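Local coordinates for protein myosin-17 (Arabidopsis thaliana, PDB 7KFL) that probably moves cargo as a class XI myosin motor, recognising that cargo through the globular tail domain described here, at residues Leu23-Asp28 against Lys230-Pro235; Asp172-Glu177 against Lys241-Ile246; His214-Arg219 against Leu277-Gln282; Phe237-Val242 against Asp289-Ser294. All blocks are in the same frame, centred on the assembly; numbering follows the deposited sequence.

Interaction 1: residues Leu23-Asp28 against Lys230-Pro235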
loop_
_atom_site.group_PDB
_atom_site.type_symbol
_atom_site.label_atom_id
_atom_site.label_comp_id
_atom_site.label_asym_id
_atom_site.label_seq_id
_atom_site.Cartn_x
_atom_site.Cartn_y
_atom_site.Cartn_z
ATOM N N LEU A 23 -21.433 -9.734 -9.492
ATOM C CA LEU A 23 -21.776 -9.306 -10.875
ATOM C C LEU A 23 -20.514 -9.310 -11.746
ATOM O O LEU A 23 -20.635 -8.997 -12.944
ATOM C CB LEU A 23 -22.425 -7.917 -10.835
ATOM C CG LEU A 23 -23.702 -7.806 -10.001
ATOM C CD1 LEU A 23 -24.387 -6.468 -10.240
ATOM C CD2 LEU A 23 -24.664 -8.948 -10.301
ATOM N N GLY A 24 -19.357 -9.659 -11.170
ATOM C CA GLY A 24 -18.082 -9.801 -11.895
ATOM C C GLY A 24 -17.751 -8.558 -12.702
ATOM O O GLY A 24 -17.993 -7.446 -12.197
ATOM N N TYR A 25 -17.224 -8.737 -13.915
ATOM C CA TYR A 25 -16.663 -7.657 -14.770
ATOM C C TYR A 25 -17.106 -7.873 -16.218
ATOM O O TYR A 25 -17.388 -9.024 -16.598
ATOM C CB TYR A 25 -15.139 -7.613 -14.620
ATOM C CG TYR A 25 -14.695 -7.386 -13.198
ATOM C CD1 TYR A 25 -14.540 -8.444 -12.316
ATOM C CD2 TYR A 25 -14.493 -6.105 -12.714
ATOM C CE1 TYR A 25 -14.174 -8.236 -10.996
ATOM C CE2 TYR A 25 -14.124 -5.878 -11.399
ATOM C CZ TYR A 25 -13.964 -6.947 -10.537
ATOM O OH TYR A 25 -13.598 -6.723 -9.244
ATOM N N ASN A 26 -17.181 -6.786 -16.987
ATOM C CA ASN A 26 -17.546 -6.791 -18.427
ATOM C C ASN A 26 -16.556 -5.886 -19.164
ATOM O O ASN A 26 -16.552 -4.675 -18.896
ATOM C CB ASN A 26 -19.002 -6.370 -18.641
ATOM C CG ASN A 26 -19.483 -6.622 -20.054
ATOM O OD1 ASN A 26 -19.057 -5.948 -20.989
ATOM N ND2 ASN A 26 -20.370 -7.590 -20.221
ATOM N N GLY A 27 -15.750 -6.465 -20.056
ATOM C CA GLY A 27 -14.500 -5.851 -20.536
ATOM C C GLY A 27 -13.477 -5.838 -19.416
ATOM O O GLY A 27 -13.074 -6.934 -18.980
ATOM N N ASP A 28 -13.104 -4.649 -18.935
ATOM C CA ASP A 28 -12.201 -4.465 -17.767
ATOM C C ASP A 28 -12.895 -3.567 -16.733
ATOM O O ASP A 28 -12.177 -2.964 -15.907
ATOM C CB ASP A 28 -10.845 -3.902 -18.209
ATOM C CG ASP A 28 -10.910 -2.523 -18.849
ATOM O OD1 ASP A 28 -11.910 -2.241 -19.546
ATOM O OD2 ASP A 28 -9.957 -1.740 -18.648
ATOM N N LYS A 230 -5.442 -7.763 -9.862
ATOM C CA LYS A 230 -5.421 -7.821 -11.349
ATOM C C LYS A 230 -6.673 -8.562 -11.839
ATOM O O LYS A 230 -7.265 -8.110 -12.840
ATOM C CB LYS A 230 -4.124 -8.472 -11.840
ATOM C CG LYS A 230 -2.886 -7.599 -11.685
ATOM C CD LYS A 230 -1.600 -8.284 -12.078
ATOM C CE LYS A 230 -1.474 -8.476 -13.574
ATOM N NZ LYS A 230 -0.118 -8.941 -13.953
ATOM N N ALA A 231 -7.069 -9.632 -11.139
ATOM C CA ALA A 231 -8.286 -10.437 -11.405
ATOM C C ALA A 231 -9.539 -9.572 -11.231
ATOM O O ALA A 231 -10.523 -9.812 -11.957
ATOM C CB ALA A 231 -8.333 -11.631 -10.483
ATOM N N ASN A 232 -9.494 -8.619 -10.293
ATOM C CA ASN A 232 -10.609 -7.690 -9.960
ATOM C C ASN A 232 -10.416 -6.358 -10.697
ATOM O O ASN A 232 -11.136 -5.397 -10.366
ATOM C CB ASN A 232 -10.731 -7.504 -8.446
ATOM C CG ASN A 232 -11.545 -8.598 -7.792
ATOM O OD1 ASN A 232 -12.754 -8.670 -7.995
ATOM N ND2 ASN A 232 -10.902 -9.455 -7.015
ATOM N N ASN A 233 -9.498 -6.308 -11.670
ATOM C CA ASN A 233 -9.228 -5.124 -12.531
ATOM C C ASN A 233 -9.148 -3.858 -11.670
ATOM O O ASN A 233 -9.719 -2.824 -12.070
ATOM C CB ASN A 233 -10.270 -5.003 -13.644
ATOM C CG ASN A 233 -10.077 -6.050 -14.720
ATOM O OD1 ASN A 233 -9.169 -5.938 -15.538
ATOM N ND2 ASN A 233 -10.915 -7.074 -14.720
ATOM N N ALA A 234 -8.456 -3.943 -10.531
ATOM C CA ALA A 234 -8.125 -2.794 -9.659
ATOM C C ALA A 234 -7.293 -1.807 -10.472
ATOM O O ALA A 234 -6.344 -2.217 -11.139
ATOM C CB ALA A 234 -7.383 -3.268 -8.433
ATOM N N PRO A 235 -7.623 -0.494 -10.468
ATOM C CA PRO A 235 -6.894 0.481 -11.281
ATOM C C PRO A 235 -5.411 0.483 -10.917
ATOM O O PRO A 235 -5.065 0.681 -9.755
ATOM C CB PRO A 235 -7.567 1.827 -10.966
ATOM C CG PRO A 235 -8.309 1.592 -9.664
ATOM C CD PRO A 235 -8.695 0.128 -9.676
#

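Interaction 2: residues Asp172-Glu177 against Lys241-Ile246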
loop_
_atom_site.group_PDB
_atom_site.type_symbol
_atom_site.label_atom_id
_atom_site.label_comp_id
_atom_site.label_asym_id
_atom_site.label_seq_id
_atom_site.Cartn_x
_atom_site.Cartn_y
_atom_site.Cartn_z
ATOM N N ASP A 172 -3.198 -3.474 4.983
ATOM C CA ASP A 172 -2.928 -3.910 6.380
ATOM C C ASP A 172 -2.997 -5.446 6.453
ATOM O O ASP A 172 -2.154 -6.027 7.158
ATOM C CB ASP A 172 -3.846 -3.180 7.372
ATOM C CG ASP A 172 -3.521 -1.699 7.558
ATOM O OD1 ASP A 172 -2.487 -1.238 7.017
ATOM O OD2 ASP A 172 -4.307 -1.006 8.240
ATOM N N ASN A 173 -3.925 -6.084 5.729
ATOM C CA ASN A 173 -4.037 -7.568 5.634
ATOM C C ASN A 173 -2.732 -8.159 5.080
ATOM O O ASN A 173 -2.280 -9.196 5.612
ATOM C CB ASN A 173 -5.211 -8.020 4.759
ATOM C CG ASN A 173 -6.553 -7.968 5.458
ATOM O OD1 ASN A 173 -6.644 -7.603 6.628
ATOM N ND2 ASN A 173 -7.608 -8.326 4.744
ATOM N N LEU A 174 -2.165 -7.531 4.043
ATOM C CA LEU A 174 -0.883 -7.941 3.408
ATOM C C LEU A 174 0.269 -7.735 4.403
ATOM O O LEU A 174 1.120 -8.640 4.495
ATOM C CB LEU A 174 -0.682 -7.140 2.116
ATOM C CG LEU A 174 0.622 -7.379 1.354
ATOM C CD1 LEU A 174 0.923 -8.860 1.199
ATOM C CD2 LEU A 174 0.568 -6.711 -0.011
ATOM N N LYS A 175 0.282 -6.603 5.121
ATOM C CA LYS A 175 1.272 -6.286 6.192
ATOM C C LYS A 175 1.269 -7.402 7.247
ATOM O O LYS A 175 2.364 -7.839 7.637
ATOM C CB LYS A 175 0.972 -4.939 6.862
ATOM C CG LYS A 175 1.414 -3.703 6.088
ATOM C CD LYS A 175 1.394 -2.422 6.908
ATOM C CE LYS A 175 1.657 -1.179 6.079
ATOM N NZ LYS A 175 1.656 0.057 6.902
ATOM N N LYS A 176 0.085 -7.841 7.681
ATOM C CA LYS A 176 -0.108 -8.875 8.736
ATOM C C LYS A 176 0.406 -10.234 8.243
ATOM O O LYS A 176 0.849 -11.037 9.091
ATOM C CB LYS A 176 -1.589 -8.956 9.119
ATOM C CG LYS A 176 -1.959 -10.012 10.153
ATOM C CD LYS A 176 -3.417 -10.424 10.076
ATOM C CE LYS A 176 -4.108 -10.471 11.423
ATOM N NZ LYS A 176 -5.584 -10.405 11.279
ATOM N N GLU A 177 0.333 -10.491 6.934
ATOM C CA GLU A 177 0.707 -11.794 6.320
ATOM C C GLU A 177 2.234 -11.900 6.199
ATOM O O GLU A 177 2.756 -13.003 6.459
ATOM C CB GLU A 177 0.033 -11.959 4.956
ATOM C CG GLU A 177 0.007 -13.398 4.473
ATOM C CD GLU A 177 -0.738 -13.617 3.169
ATOM O OE1 GLU A 177 -1.956 -13.333 3.128
ATOM O OE2 GLU A 177 -0.095 -14.059 2.193
ATOM N N LYS A 241 0.208 2.303 -5.318
ATOM C CA LYS A 241 0.220 2.890 -3.950
ATOM C C LYS A 241 0.420 1.769 -2.925
ATOM O O LYS A 241 1.374 1.871 -2.136
ATOM C CB LYS A 241 -1.072 3.652 -3.638
ATOM C CG LYS A 241 -1.395 4.831 -4.550
ATOM C CD LYS A 241 -0.201 5.655 -4.984
ATOM C CE LYS A 241 -0.607 6.857 -5.809
ATOM N NZ LYS A 241 0.523 7.789 -6.040
ATOM N N VAL A 242 -0.430 0.736 -2.965
ATOM C CA VAL A 242 -0.463 -0.374 -1.963
ATOM C C VAL A 242 0.960 -0.914 -1.782
ATOM O O VAL A 242 1.453 -0.919 -0.638
ATOM C CB VAL A 242 -1.432 -1.506 -2.363
ATOM C CG1 VAL A 242 -1.397 -2.657 -1.367
ATOM C CG2 VAL A 242 -2.860 -1.015 -2.526
ATOM N N PHE A 243 1.596 -1.339 -2.876
ATOM C CA PHE A 243 2.902 -2.053 -2.854
ATOM C C PHE A 243 4.017 -1.085 -2.440
ATOM O O PHE A 243 4.907 -1.519 -1.678
ATOM C CB PHE A 243 3.150 -2.761 -4.189
ATOM C CG PHE A 243 2.326 -4.013 -4.356
ATOM C CD1 PHE A 243 2.523 -5.099 -3.515
ATOM C CD2 PHE A 243 1.342 -4.100 -5.328
ATOM C CE1 PHE A 243 1.758 -6.248 -3.647
ATOM C CE2 PHE A 243 0.581 -5.251 -5.461
ATOM C CZ PHE A 243 0.791 -6.323 -4.621
ATOM N N THR A 244 3.957 0.176 -2.889
ATOM C CA THR A 244 4.901 1.256 -2.484
ATOM C C THR A 244 4.827 1.439 -0.963
ATOM O O THR A 244 5.892 1.523 -0.333
ATOM C CB THR A 244 4.624 2.568 -3.228
ATOM O OG1 THR A 244 4.709 2.313 -4.631
ATOM C CG2 THR A 244 5.594 3.669 -2.862
ATOM N N GLN A 245 3.616 1.475 -0.401
ATOM C CA GLN A 245 3.376 1.609 1.064
ATOM C C GLN A 245 3.826 0.333 1.791
ATOM O O GLN A 245 4.247 0.443 2.956
ATOM C CB GLN A 245 1.905 1.925 1.348
ATOM C CG GLN A 245 1.502 3.337 0.946
ATOM C CD GLN A 245 0.281 3.837 1.681
ATOM O OE1 GLN A 245 -0.628 3.076 2.012
ATOM N NE2 GLN A 245 0.246 5.135 1.937
ATOM N N ILE A 246 3.740 -0.831 1.138
ATOM C CA ILE A 246 4.119 -2.152 1.726
ATOM C C ILE A 246 5.648 -2.291 1.737
ATOM O O ILE A 246 6.178 -2.824 2.730
ATOM C CB ILE A 246 3.429 -3.305 0.970
ATOM C CG1 ILE A 246 1.929 -3.346 1.271
ATOM C CG2 ILE A 246 4.095 -4.641 1.270
ATOM C CD1 ILE A 246 1.587 -3.936 2.622
#

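Interaction 3: residues His214-Arg219 against Leu277-Gln282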
loop_
_atom_site.group_PDB
_atom_site.type_symbol
_atom_site.label_atom_id
_atom_site.label_comp_id
_atom_site.label_asym_id
_atom_site.label_seq_id
_atom_site.Cartn_x
_atom_site.Cartn_y
_atom_site.Cartn_z
ATOM N N HIS A 214 12.396 -17.825 3.158
ATOM C CA HIS A 214 11.505 -16.830 3.811
ATOM C C HIS A 214 11.326 -15.609 2.901
ATOM O O HIS A 214 10.199 -15.082 2.842
ATOM C CB HIS A 214 12.036 -16.464 5.202
ATOM C CG HIS A 214 11.978 -17.597 6.172
ATOM N ND1 HIS A 214 10.973 -18.547 6.136
ATOM C CD2 HIS A 214 12.775 -17.927 7.211
ATOM C CE1 HIS A 214 11.160 -19.418 7.107
ATOM N NE2 HIS A 214 12.258 -19.059 7.782
ATOM N N TRP A 215 12.388 -15.179 2.212
ATOM C CA TRP A 215 12.327 -14.087 1.202
ATOM C C TRP A 215 11.398 -14.513 0.062
ATOM O O TRP A 215 10.631 -13.661 -0.424
ATOM C CB TRP A 215 13.721 -13.726 0.676
ATOM C CG TRP A 215 14.660 -13.223 1.728
ATOM C CD1 TRP A 215 15.844 -13.785 2.104
ATOM C CD2 TRP A 215 14.500 -12.046 2.540
ATOM N NE1 TRP A 215 16.434 -13.042 3.088
ATOM C CE2 TRP A 215 15.634 -11.971 3.379
ATOM C CE3 TRP A 215 13.521 -11.050 2.638
ATOM C CZ2 TRP A 215 15.809 -10.943 4.305
ATOM C CZ3 TRP A 215 13.693 -10.035 3.554
ATOM C CH2 TRP A 215 14.821 -9.988 4.376
ATOM N N GLN A 216 11.470 -15.788 -0.333
ATOM C CA GLN A 216 10.634 -16.387 -1.407
ATOM C C GLN A 216 9.174 -16.471 -0.941
ATOM O O GLN A 216 8.283 -16.242 -1.781
ATOM C CB GLN A 216 11.207 -17.744 -1.820
ATOM C CG GLN A 216 12.556 -17.629 -2.521
ATOM C CD GLN A 216 13.241 -18.955 -2.751
ATOM O OE1 GLN A 216 12.678 -20.027 -2.539
ATOM N NE2 GLN A 216 14.485 -18.884 -3.196
ATOM N N SER A 217 8.931 -16.769 0.340
ATOM C CA SER A 217 7.573 -16.812 0.950
ATOM C C SER A 217 6.899 -15.438 0.830
ATOM O O SER A 217 5.689 -15.393 0.520
ATOM C CB SER A 217 7.621 -17.264 2.387
ATOM O OG SER A 217 8.269 -18.519 2.502
ATOM N N ILE A 218 7.656 -14.363 1.077
ATOM C CA ILE A 218 7.181 -12.949 0.997
ATOM C C ILE A 218 6.810 -12.637 -0.458
ATOM O O ILE A 218 5.711 -12.086 -0.680
ATOM C CB ILE A 218 8.240 -11.980 1.567
ATOM C CG1 ILE A 218 8.323 -12.090 3.093
ATOM C CG2 ILE A 218 7.978 -10.546 1.123
ATOM C CD1 ILE A 218 9.525 -11.409 3.705
ATOM N N ARG A 219 7.689 -12.987 -1.401
ATOM C CA ARG A 219 7.504 -12.773 -2.863
ATOM C C ARG A 219 6.194 -13.427 -3.333
ATOM O O ARG A 219 5.516 -12.830 -4.193
ATOM C CB ARG A 219 8.699 -13.338 -3.637
ATOM C CG ARG A 219 8.737 -12.923 -5.099
ATOM C CD ARG A 219 9.893 -13.559 -5.845
ATOM N NE ARG A 219 9.764 -13.380 -7.284
ATOM C CZ ARG A 219 10.716 -13.634 -8.177
ATOM N NH1 ARG A 219 11.901 -14.082 -7.793
ATOM N NH2 ARG A 219 10.479 -13.428 -9.459
ATOM N N LEU A 277 16.917 -8.947 -0.847
ATOM C CA LEU A 277 16.623 -7.726 -1.647
ATOM C C LEU A 277 16.585 -8.078 -3.140
ATOM O O LEU A 277 15.789 -7.452 -3.866
ATOM C CB LEU A 277 17.680 -6.652 -1.357
ATOM C CG LEU A 277 17.679 -6.068 0.057
ATOM C CD1 LEU A 277 18.779 -5.028 0.209
ATOM C CD2 LEU A 277 16.328 -5.461 0.412
ATOM N N ALA A 278 17.402 -9.042 -3.577
ATOM C CA ALA A 278 17.465 -9.532 -4.975
ATOM C C ALA A 278 16.146 -10.225 -5.349
ATOM O O ALA A 278 15.705 -10.062 -6.505
ATOM C CB ALA A 278 18.647 -10.455 -5.147
ATOM N N GLU A 279 15.546 -10.968 -4.411
ATOM C CA GLU A 279 14.211 -11.607 -4.569
ATOM C C GLU A 279 13.140 -10.527 -4.771
ATOM O O GLU A 279 12.312 -10.680 -5.693
ATOM C CB GLU A 279 13.872 -12.471 -3.351
ATOM C CG GLU A 279 14.584 -13.810 -3.336
ATOM C CD GLU A 279 13.957 -14.895 -4.197
ATOM O OE1 GLU A 279 12.820 -14.700 -4.674
ATOM O OE2 GLU A 279 14.608 -15.942 -4.381
ATOM N N LEU A 280 13.158 -9.481 -3.938
ATOM C CA LEU A 280 12.152 -8.385 -3.952
ATOM C C LEU A 280 12.358 -7.501 -5.188
ATOM O O LEU A 280 11.347 -7.033 -5.742
ATOM C CB LEU A 280 12.265 -7.572 -2.658
ATOM C CG LEU A 280 12.012 -8.343 -1.363
ATOM C CD1 LEU A 280 12.140 -7.424 -0.160
ATOM C CD2 LEU A 280 10.647 -9.017 -1.375
ATOM N N GLU A 281 13.610 -7.278 -5.600
ATOM C CA GLU A 281 13.953 -6.541 -6.848
ATOM C C GLU A 281 13.351 -7.293 -8.040
ATOM O O GLU A 281 12.732 -6.634 -8.900
ATOM C CB GLU A 281 15.469 -6.399 -7.015
ATOM C CG GLU A 281 15.866 -5.406 -8.095
ATOM C CD GLU A 281 17.358 -5.298 -8.364
ATOM O OE1 GLU A 281 18.143 -5.969 -7.661
ATOM O OE2 GLU A 281 17.732 -4.541 -9.281
ATOM N N GLN A 282 13.534 -8.619 -8.076
ATOM C CA GLN A 282 13.024 -9.521 -9.146
ATOM C C GLN A 282 11.499 -9.395 -9.236
ATOM O O GLN A 282 10.983 -9.305 -10.370
ATOM C CB GLN A 282 13.454 -10.968 -8.889
ATOM C CG GLN A 282 14.833 -11.301 -9.441
ATOM C CD GLN A 282 14.877 -11.254 -10.951
ATOM O OE1 GLN A 282 13.906 -11.583 -11.631
ATOM N NE2 GLN A 282 16.014 -10.845 -11.492
HETATM O O HOH W 1 13.732 -14.242 -10.552
#

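Interaction 4: residues Phe237-Val242 against Asp289-Ser294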
loop_
_atom_site.group_PDB
_atom_site.type_symbol
_atom_site.label_atom_id
_atom_site.label_comp_id
_atom_site.label_asym_id
_atom_site.label_seq_id
_atom_site.Cartn_x
_atom_site.Cartn_y
_atom_site.Cartn_z
ATOM N N PHE A 237 -2.966 2.402 -10.749
ATOM C CA PHE A 237 -2.603 3.562 -9.889
ATOM C C PHE A 237 -2.767 3.196 -8.407
ATOM O O PHE A 237 -1.825 3.430 -7.625
ATOM C CB PHE A 237 -3.454 4.780 -10.258
ATOM C CG PHE A 237 -3.248 5.982 -9.371
ATOM C CD1 PHE A 237 -3.949 6.112 -8.180
ATOM C CD2 PHE A 237 -2.351 6.980 -9.722
ATOM C CE1 PHE A 237 -3.754 7.211 -7.359
ATOM C CE2 PHE A 237 -2.159 8.080 -8.901
ATOM C CZ PHE A 237 -2.864 8.196 -7.723
ATOM N N LEU A 238 -3.930 2.656 -8.032
ATOM C CA LEU A 238 -4.245 2.264 -6.628
ATOM C C LEU A 238 -3.339 1.109 -6.191
ATOM O O LEU A 238 -2.966 1.084 -5.005
ATOM C CB LEU A 238 -5.721 1.870 -6.501
ATOM C CG LEU A 238 -6.710 3.008 -6.253
ATOM C CD1 LEU A 238 -8.018 2.464 -5.697
ATOM C CD2 LEU A 238 -6.140 4.056 -5.308
ATOM N N VAL A 239 -3.004 0.194 -7.106
ATOM C CA VAL A 239 -2.149 -0.995 -6.815
ATOM C C VAL A 239 -0.705 -0.517 -6.607
ATOM O O VAL A 239 -0.042 -1.042 -5.690
ATOM C CB VAL A 239 -2.259 -2.062 -7.923
ATOM C CG1 VAL A 239 -1.365 -3.262 -7.642
ATOM C CG2 VAL A 239 -3.697 -2.516 -8.128
ATOM N N ARG A 240 -0.246 0.446 -7.414
ATOM C CA ARG A 240 1.086 1.101 -7.280
ATOM C C ARG A 240 1.249 1.660 -5.861
ATOM O O ARG A 240 2.347 1.496 -5.292
ATOM C CB ARG A 240 1.268 2.226 -8.303
ATOM C CG ARG A 240 1.546 1.742 -9.718
ATOM C CD ARG A 240 2.209 2.798 -10.584
ATOM N NE ARG A 240 1.287 3.846 -11.005
ATOM C CZ ARG A 240 0.381 3.732 -11.977
ATOM N NH1 ARG A 240 0.245 2.599 -12.648
ATOM N NH2 ARG A 240 -0.402 4.757 -12.267
ATOM N N LYS A 241 0.208 2.303 -5.318
ATOM C CA LYS A 241 0.220 2.890 -3.950
ATOM C C LYS A 241 0.420 1.769 -2.925
ATOM O O LYS A 241 1.374 1.871 -2.136
ATOM C CB LYS A 241 -1.072 3.652 -3.638
ATOM C CG LYS A 241 -1.395 4.831 -4.550
ATOM C CD LYS A 241 -0.201 5.655 -4.984
ATOM C CE LYS A 241 -0.607 6.857 -5.809
ATOM N NZ LYS A 241 0.523 7.789 -6.040
ATOM N N VAL A 242 -0.430 0.736 -2.965
ATOM C CA VAL A 242 -0.463 -0.374 -1.963
ATOM C C VAL A 242 0.960 -0.914 -1.782
ATOM O O VAL A 242 1.453 -0.919 -0.638
ATOM C CB VAL A 242 -1.432 -1.506 -2.363
ATOM C CG1 VAL A 242 -1.397 -2.657 -1.367
ATOM C CG2 VAL A 242 -2.860 -1.015 -2.526
ATOM N N ASP A 289 6.704 -1.595 -13.521
ATOM C CA ASP A 289 6.533 -0.262 -12.879
ATOM C C ASP A 289 5.044 0.110 -12.826
ATOM O O ASP A 289 4.680 0.907 -11.945
ATOM C CB ASP A 289 7.351 0.813 -13.602
ATOM C CG ASP A 289 8.854 0.676 -13.408
ATOM O OD1 ASP A 289 9.305 0.719 -12.244
ATOM O OD2 ASP A 289 9.564 0.521 -14.423
ATOM N N GLU A 290 4.223 -0.443 -13.726
ATOM C CA GLU A 290 2.756 -0.189 -13.805
ATOM C C GLU A 290 2.065 -0.633 -12.507
ATOM O O GLU A 290 1.087 0.031 -12.120
ATOM C CB GLU A 290 2.139 -0.902 -15.013
ATOM C CG GLU A 290 0.620 -0.833 -15.043
ATOM C CD GLU A 290 -0.019 -1.050 -16.402
ATOM O OE1 GLU A 290 0.185 -0.197 -17.292
ATOM O OE2 GLU A 290 -0.729 -2.065 -16.568
ATOM N N TYR A 291 2.532 -1.719 -11.881
ATOM C CA TYR A 291 1.911 -2.329 -10.673
ATOM C C TYR A 291 2.837 -2.223 -9.453
ATOM O O TYR A 291 2.311 -2.283 -8.326
ATOM C CB TYR A 291 1.524 -3.782 -10.956
ATOM C CG TYR A 291 0.353 -3.935 -11.892
ATOM C CD1 TYR A 291 -0.947 -3.915 -11.415
ATOM C CD2 TYR A 291 0.540 -4.090 -13.256
ATOM C CE1 TYR A 291 -2.032 -4.051 -12.268
ATOM C CE2 TYR A 291 -0.532 -4.227 -14.122
ATOM C CZ TYR A 291 -1.825 -4.208 -13.626
ATOM O OH TYR A 291 -2.888 -4.343 -14.471
ATOM N N ALA A 292 4.151 -2.082 -9.661
ATOM C CA ALA A 292 5.173 -1.957 -8.594
ATOM C C ALA A 292 5.374 -0.483 -8.220
ATOM O O ALA A 292 5.678 -0.214 -7.043
ATOM C CB ALA A 292 6.469 -2.584 -9.042
ATOM N N GLY A 293 5.228 0.429 -9.188
ATOM C CA GLY A 293 5.438 1.878 -9.003
ATOM C C GLY A 293 6.893 2.183 -8.698
ATOM O O GLY A 293 7.743 1.912 -9.570
ATOM N N SER A 294 7.169 2.717 -7.503
ATOM C CA SER A 294 8.532 3.015 -6.984
ATOM C C SER A 294 8.781 2.211 -5.701
ATOM O O SER A 294 9.485 2.720 -4.806
ATOM C CB SER A 294 8.708 4.496 -6.763
ATOM O OG SER A 294 7.805 4.975 -5.780
#

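Interaction 1: residues Leu23-Asp28 against Lys230-Pro235
The approach of Y25 OH to N232 OD1 is remarkably close: 2.5 Å, with the phenol as donor and the amide oxygen lying in the ring plane at its edge. Such a length is doubtful as a precise value, but the pairing is clear. The partner is the C-terminal end of helix 205-231, closed by a Schellman motif: A234 N bonds to M229 O, N233 N bonds weakly to K230 O, and N233 takes positive phi (46°) as the C-prime residue. Y25, in the short strand 25-26, therefore packs on a helix terminus rather than on a helix side. Chi1 (-58°) puts its CG anti to the carbonyl carbon, and the ring plane stands 66° from the N232 amide. That amide has a second hold, ND2 bonding to L228 O one turn back, which would fix which way the group is turned. The N232 carbonyl oxygen accepts a bond from S79 OG, so helix 71-89 joins the surface contact. Farther along, the N233 and Y25 side chains run past one another in opposite senses, which puts N233 ND2 over one ring face, 4.1 Å from Y25 CG. At the far end of the turn D28 meets the same asparagine, its carbonyl O lying 3.6 Å from N233 CB.

Interaction 2: residues Asp172-Glu177 against Lys241-Ile246
Q245 OE1, on a residue that K175 brushes, is gripped by two groups from helix 150-186: R171 NH1 bonds to it, and Y167 OH adds a weak bond. NE2 of the same amide reaches S383 O, so this glutamine ties two helices of the bundle to the C-terminal region. The contact itself is a buried helix-helix packing in the alpha-helical cargo-binding domain, where short segments of helices 150-186 and 236-260 run in broadly the same direction, their axes 10.5 Å apart and crossing at -38°. I246 and L174 share most of the packing. I246 CD1 is wedged between two side chains of the opposite helix, 3.5 Å from K175 CG and 3.8 Å from L174 CG. L174 holds CG anti to the backbone N (chi1 177°), and from there CD2 extends to I246 CG1 at 3.8 Å. That methyl also meets F243, whose side chain crosses that of L174 at about a right angle. L226 and M229 of helix 205-231 touch the F243 side chain too, and Y225 touches L174, making this a three-helix junction. Beyond CG the K175 chain is extended, and its CE comes within 4.4 Å of Q245 O.

Interaction 3: residues His214-Arg219 against Leu277-Gln282
Two contrasting chain shapes bring R219 and E279 together. R219 holds CG anti to the backbone N (chi1 -168°) and runs extended to NE across the gap, whereas E279 folds at chi2 (-81°), which turns its CD back toward the helix carrying the arginine. The two side chains cross at about a right angle and form a salt bridge, R219 NH1 to E279 OE1 at 3.3 Å. The bond is long and weak but almost straight, and OE1 lies in the guanidinium plane at its edge. The other carboxylate oxygen is used as well: Q216 NE2 donates to E279 OE2 over 3.2 Å, approaching from above the carboxylate plane. Both oxygens of E279 are thus engaged by Q216 and R219 of helix 205-231, and the two donors should stabilise its negative charge. Q282 runs alongside R219, with Q282 CB over one guanidinium face, 3.6 Å from R219 NH1. A water extends this polar edge, donating to Q282 OE1 at 2.9 Å and accepting a weak bond from R219 NH1. On the buried side I218 CG2 meets L280 CD2 at 4.0 Å, while W215 CB lies against E279 CG. L254 touches W215, and F247 and I250 touch L280, so helix 236-260 backs the seam. With the local axes 9.2 Å apart and only 21° from parallel, this is a nearly parallel helix pair in an alpha-helical bundle, apolar inside and charged along its edge.

Interaction 4: residues Phe237-Val242 against Asp289-Ser294
R240 reaches E290 by a bent route. Chi1 (-76°) sets CG anti to the carbonyl carbon, and R240 CG lies 3.0 Å and CD 3.4 Å from E290 O; the bend at chi3 (-75°) then turns NE. R240 NH1 donates to E290 O at 2.8 Å with an angle of 152°, the acceptor lying close to the guanidinium plane. F237 CA, a turn earlier, covers part of one guanidinium face, while E290 O is met at the edge. G293, with positive phi just after helix 289-292, lets the backbones close in: its CA is 4.7 Å from R240 CA, and a CB there would come about 3.3 Å from R240 CB, a tight fit. V239 points CG1 at the edge of the Y291 ring, in its plane, 3.9 Å from Y291 CD1. The ring also makes a cation-pi contact with K230. L226 touches both V239 and Y291, so these two meet beside helix 205-231, while L238, K241 and V242 of helix 236-260 face helix 150-186.

From the N terminus, interaction 1 closes the longest loop, joining residues 23-28 to the end of helix 205-231 across 201 intervening residues. Inside that loop lie the first segments of interactions 2 and 3, whose partners come later, so interaction 1 crosses both. Interactions 2 and 3 also cross each other, linking helices 150-186, 205-231, 236-260 and 267-287. Interaction 4 opens only after interaction 1 has closed, but the two touch where A234 CB packs on V239 CG2. It crosses interaction 3 and shares K241 and V242 with interaction 2, their centres about 12 Å apart. Helix 236-260 is thus held from helix 150-186 and from helix 289-292 and the residues after it.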